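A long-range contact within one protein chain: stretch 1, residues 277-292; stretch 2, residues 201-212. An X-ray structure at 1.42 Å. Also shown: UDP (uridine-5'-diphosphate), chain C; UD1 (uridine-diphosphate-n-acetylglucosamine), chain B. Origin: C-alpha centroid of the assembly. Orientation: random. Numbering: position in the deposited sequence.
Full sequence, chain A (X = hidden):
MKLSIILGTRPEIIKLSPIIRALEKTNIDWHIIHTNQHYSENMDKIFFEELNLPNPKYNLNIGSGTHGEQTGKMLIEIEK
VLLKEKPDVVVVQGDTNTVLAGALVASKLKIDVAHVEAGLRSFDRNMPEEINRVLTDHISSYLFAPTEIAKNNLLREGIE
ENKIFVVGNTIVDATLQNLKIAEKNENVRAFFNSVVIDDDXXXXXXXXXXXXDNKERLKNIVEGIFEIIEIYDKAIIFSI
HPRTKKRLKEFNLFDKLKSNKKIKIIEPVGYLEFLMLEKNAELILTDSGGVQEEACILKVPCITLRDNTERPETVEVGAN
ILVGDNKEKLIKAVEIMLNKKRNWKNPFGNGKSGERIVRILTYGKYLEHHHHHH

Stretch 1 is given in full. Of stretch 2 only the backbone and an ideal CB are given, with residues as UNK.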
# COMPACT_ATOMS: atom_id res chain seq x y z
N LEU A 277 -17.39 31.34 -8.62
CA LEU A 277 -16.22 32.08 -8.18
C LEU A 277 -15.01 31.80 -9.08
O LEU A 277 -14.27 32.72 -9.42
CB LEU A 277 -15.88 31.74 -6.73
CG LEU A 277 -16.87 32.28 -5.69
CD1 LEU A 277 -16.54 31.68 -4.34
CD2 LEU A 277 -16.84 33.81 -5.63
N GLU A 278 -14.81 30.55 -9.48
CA GLU A 278 -13.70 30.23 -10.37
C GLU A 278 -13.86 30.90 -11.73
O GLU A 278 -12.92 31.53 -12.24
CB GLU A 278 -13.58 28.73 -10.57
CG GLU A 278 -13.15 27.96 -9.34
CD GLU A 278 -13.16 26.47 -9.58
OE1 GLU A 278 -14.12 25.97 -10.20
OE2 GLU A 278 -12.21 25.79 -9.16
N LYS A 279 -15.04 30.74 -12.32
CA LYS A 279 -15.27 31.19 -13.68
C LYS A 279 -15.02 32.69 -13.81
O LYS A 279 -14.52 33.16 -14.83
CB LYS A 279 -16.71 30.88 -14.10
CG LYS A 279 -17.02 31.27 -15.54
CD LYS A 279 -18.48 31.04 -15.89
CE LYS A 279 -18.75 31.43 -17.35
NZ LYS A 279 -18.60 32.89 -17.58
N ASN A 280 -15.34 33.43 -12.75
CA ASN A 280 -15.28 34.88 -12.81
C ASN A 280 -14.02 35.51 -12.22
O ASN A 280 -13.88 36.73 -12.20
CB ASN A 280 -16.53 35.48 -12.17
CG ASN A 280 -17.78 35.22 -12.99
OD1 ASN A 280 -18.02 35.90 -13.99
ND2 ASN A 280 -18.57 34.23 -12.59
N ALA A 281 -13.09 34.68 -11.76
CA ALA A 281 -11.87 35.17 -11.13
C ALA A 281 -10.92 35.69 -12.21
O ALA A 281 -10.85 35.13 -13.31
CB ALA A 281 -11.21 34.04 -10.35
N GLU A 282 -10.18 36.76 -11.91
CA GLU A 282 -9.17 37.23 -12.85
C GLU A 282 -8.01 36.24 -12.88
O GLU A 282 -7.40 36.00 -13.93
CB GLU A 282 -8.67 38.63 -12.50
CG GLU A 282 -7.67 39.18 -13.51
CD GLU A 282 -7.27 40.61 -13.23
OE1 GLU A 282 -7.43 41.07 -12.08
OE2 GLU A 282 -6.79 41.28 -14.17
N LEU A 283 -7.72 35.66 -11.73
CA LEU A 283 -6.78 34.55 -11.69
C LEU A 283 -7.02 33.73 -10.42
O LEU A 283 -7.67 34.19 -9.48
CB LEU A 283 -5.33 35.03 -11.87
CG LEU A 283 -4.37 35.36 -10.74
CD1 LEU A 283 -3.70 34.09 -10.34
CD2 LEU A 283 -3.32 36.37 -11.21
N ILE A 284 -6.59 32.47 -10.46
CA ILE A 284 -6.80 31.54 -9.35
C ILE A 284 -5.45 31.18 -8.71
O ILE A 284 -4.49 30.88 -9.41
CB ILE A 284 -7.55 30.28 -9.85
CG1 ILE A 284 -9.00 30.64 -10.21
CG2 ILE A 284 -7.49 29.18 -8.81
CD1 ILE A 284 -9.71 29.61 -11.07
N LEU A 285 -5.39 31.24 -7.38
CA LEU A 285 -4.19 30.88 -6.63
C LEU A 285 -4.56 29.70 -5.76
O LEU A 285 -5.51 29.77 -4.99
CB LEU A 285 -3.78 32.02 -5.71
CG LEU A 285 -3.70 33.41 -6.32
CD1 LEU A 285 -3.66 34.49 -5.23
CD2 LEU A 285 -2.47 33.49 -7.17
N THR A 286 -3.82 28.60 -5.88
CA THR A 286 -4.27 27.40 -5.18
C THR A 286 -3.16 26.40 -4.92
O THR A 286 -2.11 26.41 -5.58
CB THR A 286 -5.39 26.70 -6.00
OG1 THR A 286 -6.10 25.77 -5.17
CG2 THR A 286 -4.82 25.98 -7.22
N ASP A 287 -3.41 25.50 -3.97
CA ASP A 287 -2.64 24.27 -3.89
C ASP A 287 -3.53 23.03 -4.01
O ASP A 287 -3.09 21.91 -3.73
CB ASP A 287 -1.73 24.22 -2.65
CG ASP A 287 -2.50 24.10 -1.34
OD1 ASP A 287 -3.74 24.00 -1.37
OD2 ASP A 287 -1.85 24.07 -0.27
N SER A 288 -4.78 23.23 -4.43
CA SER A 288 -5.72 22.14 -4.65
C SER A 288 -5.48 21.41 -5.96
O SER A 288 -5.14 22.05 -6.97
CB SER A 288 -7.13 22.73 -4.69
OG SER A 288 -8.05 21.78 -5.21
N GLY A 289 -5.67 20.10 -5.98
CA GLY A 289 -5.56 19.35 -7.23
C GLY A 289 -6.71 19.64 -8.17
O GLY A 289 -6.51 19.96 -9.34
N GLY A 290 -7.93 19.52 -7.66
CA GLY A 290 -9.11 19.76 -8.48
C GLY A 290 -9.20 21.18 -9.00
O GLY A 290 -9.63 21.39 -10.13
N VAL A 291 -8.79 22.16 -8.20
CA VAL A 291 -8.89 23.55 -8.64
C VAL A 291 -7.92 23.82 -9.80
O VAL A 291 -8.25 24.57 -10.72
CB VAL A 291 -8.71 24.54 -7.49
CG1 VAL A 291 -8.69 25.98 -7.99
CG2 VAL A 291 -9.82 24.36 -6.47
N GLN A 292 -6.75 23.20 -9.79
CA GLN A 292 -5.82 23.33 -10.92
C GLN A 292 -6.49 22.87 -12.21
O GLN A 292 -6.36 23.51 -13.26
CB GLN A 292 -4.56 22.49 -10.71
CG GLN A 292 -3.60 23.03 -9.67
CD GLN A 292 -2.45 22.07 -9.47
OE1 GLN A 292 -1.60 21.93 -10.33
NE2 GLN A 292 -2.44 21.39 -8.32
N UNK A 201 -11.07 40.19 -8.99
CA UNK A 201 -10.55 39.54 -7.79
C UNK A 201 -9.69 38.34 -8.13
O UNK A 201 -9.77 37.80 -9.23
CB UNK A 201 -11.70 39.11 -6.88
N UNK A 202 -8.84 37.94 -7.19
CA UNK A 202 -8.13 36.67 -7.29
C UNK A 202 -8.82 35.71 -6.33
O UNK A 202 -9.23 36.11 -5.24
CB UNK A 202 -6.64 36.82 -6.97
N UNK A 203 -8.96 34.45 -6.73
CA UNK A 203 -9.55 33.43 -5.88
C UNK A 203 -8.45 32.55 -5.28
O UNK A 203 -7.59 32.06 -6.00
CB UNK A 203 -10.55 32.58 -6.67
N UNK A 204 -8.50 32.35 -3.96
CA UNK A 204 -7.48 31.57 -3.27
C UNK A 204 -8.06 30.39 -2.50
O UNK A 204 -9.05 30.54 -1.79
CB UNK A 204 -6.70 32.47 -2.31
N UNK A 205 -7.45 29.21 -2.65
CA UNK A 205 -7.66 28.11 -1.72
C UNK A 205 -6.31 27.53 -1.34
O UNK A 205 -5.40 27.53 -2.16
CB UNK A 205 -8.57 27.04 -2.32
N UNK A 206 -6.17 27.04 -0.11
CA UNK A 206 -4.91 26.51 0.36
C UNK A 206 -5.18 25.49 1.44
O UNK A 206 -5.76 25.84 2.47
CB UNK A 206 -4.00 27.62 0.87
N UNK A 207 -4.74 24.25 1.24
CA UNK A 207 -4.94 23.22 2.27
C UNK A 207 -3.98 22.03 2.27
O UNK A 207 -4.16 21.12 3.08
CB UNK A 207 -6.36 22.67 2.13
N UNK A 208 -3.00 22.00 1.38
CA UNK A 208 -2.05 20.87 1.38
C UNK A 208 -1.39 20.77 2.74
O UNK A 208 -0.99 21.78 3.31
CB UNK A 208 -0.99 21.03 0.29
N UNK A 209 -1.26 19.55 3.25
CA UNK A 209 -0.64 19.34 4.56
C UNK A 209 0.74 19.98 4.62
O UNK A 209 1.10 20.63 5.61
CB UNK A 209 -0.54 17.85 4.87
N UNK A 210 1.51 19.83 3.54
CA UNK A 210 2.90 20.32 3.53
C UNK A 210 2.98 21.85 3.53
O UNK A 210 4.04 22.41 3.82
CB UNK A 210 3.64 19.77 2.31
N UNK A 211 1.87 22.51 3.21
CA UNK A 211 1.83 23.98 3.20
C UNK A 211 1.24 24.59 4.46
O UNK A 211 1.65 25.67 4.88
CB UNK A 211 1.02 24.46 1.99
N UNK A 212 0.25 23.93 5.06
CA UNK A 212 -0.47 24.57 6.15
C UNK A 212 -0.11 24.00 7.52
O UNK A 212 -0.37 24.63 8.54
CB UNK A 212 -1.98 24.44 5.92
N1 UDP C . -14.59 23.27 -4.05
C2 UDP C . -15.85 23.62 -3.70
N3 UDP C . -16.04 24.61 -2.80
C4 UDP C . -15.02 25.28 -2.23
C5 UDP C . -13.70 24.95 -2.57
C6 UDP C . -13.52 23.91 -3.50
O2 UDP C . -16.82 23.04 -4.19
O4 UDP C . -15.27 26.29 -1.31
C1' UDP C . -14.32 22.17 -4.99
C2' UDP C . -13.59 22.46 -6.20
O2' UDP C . -14.44 23.03 -7.16
C3' UDP C . -13.02 21.16 -6.57
C4' UDP C . -12.86 20.47 -5.30
O4' UDP C . -13.45 21.27 -4.31
O3' UDP C . -13.84 20.40 -7.41
C5' UDP C . -11.44 20.26 -4.90
O5' UDP C . -11.32 19.71 -3.61
PA UDP C . -10.11 20.04 -2.65
O1A UDP C . -10.65 20.09 -1.23
O2A UDP C . -9.46 21.33 -3.08
O3A UDP C . -9.10 18.82 -2.70
PB UDP C . -8.05 18.31 -3.74
O1B UDP C . -8.59 18.45 -5.15
O2B UDP C . -6.76 19.08 -3.54
O3B UDP C . -7.88 16.87 -3.33
C1' UD1 B . -8.11 15.40 2.88
C2' UD1 B . -7.21 14.63 1.97
C3' UD1 B . -6.70 15.46 0.90
C4' UD1 B . -7.75 16.16 0.15
C5' UD1 B . -8.69 16.87 1.10
C6' UD1 B . -9.88 17.42 0.41
C7' UD1 B . -5.94 12.73 3.15
C8' UD1 B . -4.71 12.34 3.91
N2' UD1 B . -6.05 14.11 2.74
O1' UD1 B . -7.39 16.41 3.49
O3' UD1 B . -5.92 14.66 -0.01
O4' UD1 B . -7.19 17.11 -0.75
O5' UD1 B . -9.19 15.97 2.08
O6' UD1 B . -10.39 18.58 0.97
O7' UD1 B . -6.82 11.91 2.89
N1 UD1 B . -11.96 18.93 9.12
C2 UD1 B . -13.13 19.44 9.52
N3 UD1 B . -14.27 19.02 8.97
C4 UD1 B . -14.28 18.07 8.03
C5 UD1 B . -13.08 17.52 7.59
C6 UD1 B . -11.90 17.98 8.16
O2 UD1 B . -13.17 20.30 10.37
O4 UD1 B . -15.46 17.65 7.49
C1B UD1 B . -10.68 19.41 9.70
C2B UD1 B . -10.29 18.73 10.95
O2' UD1 B . -9.64 19.65 11.80
C3B UD1 B . -9.36 17.72 10.51
C4B UD1 B . -8.64 18.42 9.41
O4B UD1 B . -9.61 19.24 8.77
O3B UD1 B . -8.49 17.24 11.51
C5B UD1 B . -8.05 17.49 8.42
O5B UD1 B . -8.94 16.54 7.89
PA UD1 B . -8.40 15.35 7.05
O1A UD1 B . -7.46 14.54 7.89
O2A UD1 B . -9.56 14.55 6.56
O3A UD1 B . -7.54 15.92 5.87
PB UD1 B . -7.87 17.08 4.83
O1B UD1 B . -6.93 18.22 5.11
O2B UD1 B . -9.34 17.41 4.81

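Position 201 sends its CA-to-CB bond sideways, and an ideal CB has nothing of stretch 1 within 5.5 Å. A long side chain could nevertheless reach the free carbonyl of Leu277 beyond Ala281, so a large residue ending in a donor would suit. It is Tyr201: with chi1 p, its ring lies against Ala281 CA, which sits over one face, and OH donates to Leu277 O at 2.7 Å. Its backbone O accepts from Glu282 N (2.9 Å).

From here the backbone runs parallel to strand 283-286, and side chains alternate between the faces of the sheet. Position 202 shares a face with Leu283 and Leu285, its ideal CB 4.2 Å from Leu285 CD1; aromatic or large aliphatic residues would fit. Phe202 offers a ring face to Leu283 CD2, 3.8 Å from the ring centroid.

Position 203 turns to the other face, its ideal CB 4.0 Å from Ala281 CB, with Ile284 and the helix at Leu277 nearby. That apolar hollow suits leucine, isoleucine or methionine. Leu203 extends CD2 to within 4.0 Å of Leu277 CB, while its backbone N donates to Leu283 O (3.0 Å) and its O accepts from Leu285 N (2.7 Å).

Position 204 returns to the face of Leu285, where any sizeable aliphatic would do; Leu204 places CD1 3.8 Å from Leu285 CB.

At position 205 the ideal CB is 4.0 Å from Thr286 OG1, a polar spot beside Val291, favouring serine or threonine. Thr205 OG1 accepts from Thr286 OG1 at 2.7 Å, and its backbone N donates to Leu285 O at 3.1 Å.

Position 206 points sideways and constrains little; Leu206 brings CD1 3.3 Å from Asp287 OD2.

Position 207 also points sideways, but a side chain could extend toward the ligands, so a polar donor is plausible. His207 NE2 donates to UD1 O4' (2.9 Å), and ND1 shares a water with Thr205 OG1 and Asp287 OD1.

Position 208 faces Asp287, its ideal CB a tight 3.2 Å from Asp287 OD2. Diphosphate oxygens farther on invite a long cation. Arg208 NH1 donates to Asp287 O (3.0 Å) and UDP O2B (2.9 Å). The Asp287 carboxylate also receives backbone N-H groups: His207 N to OD1 (2.8 Å) and Arg208 N to OD2 (2.9 Å).

Positions 209, 210 and 212 make no contact, leaving many choices; they are Ala209, Glu210 and Val212.

At position 211 the CA-to-CB bond points toward stretch 1, and the ideal CB of position 211 is 3.7 Å from Asp287 OD2, so a short donor fits. Asn211 ND2 donates to Asp287 OD2 at 2.9 Å.

Stretch 2, residues 201-212: YFLLTLHRAENV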
# COMPACT_ATOMS: atom_id res chain seq x y z
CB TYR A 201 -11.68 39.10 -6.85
CG TYR A 201 -12.61 38.06 -7.46
CD1 TYR A 201 -13.73 38.44 -8.18
CD2 TYR A 201 -12.36 36.70 -7.30
CE1 TYR A 201 -14.58 37.50 -8.74
CE2 TYR A 201 -13.21 35.75 -7.86
CZ TYR A 201 -14.32 36.16 -8.57
OH TYR A 201 -15.18 35.24 -9.14
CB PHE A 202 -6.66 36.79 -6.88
CG PHE A 202 -5.82 37.67 -7.78
CD1 PHE A 202 -6.30 38.13 -9.00
CD2 PHE A 202 -4.53 38.01 -7.39
CE1 PHE A 202 -5.51 38.94 -9.81
CE2 PHE A 202 -3.73 38.81 -8.20
CZ PHE A 202 -4.22 39.28 -9.41
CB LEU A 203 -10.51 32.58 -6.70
CG LEU A 203 -11.28 31.48 -5.97
CD1 LEU A 203 -12.26 32.04 -4.94
CD2 LEU A 203 -12.02 30.61 -6.98
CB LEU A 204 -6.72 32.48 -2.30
CG LEU A 204 -5.72 31.86 -1.33
CD1 LEU A 204 -4.51 31.29 -2.05
CD2 LEU A 204 -5.29 32.89 -0.28
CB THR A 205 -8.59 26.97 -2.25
OG1 THR A 205 -7.89 26.16 -3.20
CG2 THR A 205 -9.89 27.53 -2.84
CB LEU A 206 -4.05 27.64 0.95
CG LEU A 206 -2.59 27.28 1.24
CD1 LEU A 206 -1.79 27.32 -0.05
CD2 LEU A 206 -1.98 28.22 2.28
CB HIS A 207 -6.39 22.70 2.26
CG HIS A 207 -6.69 21.72 1.16
ND1 HIS A 207 -7.07 22.11 -0.11
CD2 HIS A 207 -6.67 20.36 1.14
CE1 HIS A 207 -7.27 21.04 -0.85
NE2 HIS A 207 -7.03 19.97 -0.12
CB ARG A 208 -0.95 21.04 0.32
CG ARG A 208 -1.41 20.98 -1.13
CD ARG A 208 -1.37 19.58 -1.73
NE ARG A 208 -2.33 18.65 -1.13
CZ ARG A 208 -3.62 18.60 -1.43
NH1 ARG A 208 -4.16 19.46 -2.30
NH2 ARG A 208 -4.39 17.69 -0.83
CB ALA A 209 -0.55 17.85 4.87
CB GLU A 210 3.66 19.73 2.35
CG GLU A 210 3.01 19.96 0.99
CD GLU A 210 2.03 18.86 0.56
OE1 GLU A 210 1.50 18.12 1.41
OE2 GLU A 210 1.80 18.74 -0.66
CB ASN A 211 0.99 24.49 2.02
CG ASN A 211 1.76 24.52 0.72
OD1 ASN A 211 2.99 24.62 0.71
ND2 ASN A 211 1.04 24.46 -0.39
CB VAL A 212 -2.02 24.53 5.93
CG1 VAL A 212 -2.40 25.09 4.56
CG2 VAL A 212 -2.56 23.10 6.10
O HOH W 1 -12.40 38.95 -11.38
O HOH W 2 -6.49 24.22 -1.80
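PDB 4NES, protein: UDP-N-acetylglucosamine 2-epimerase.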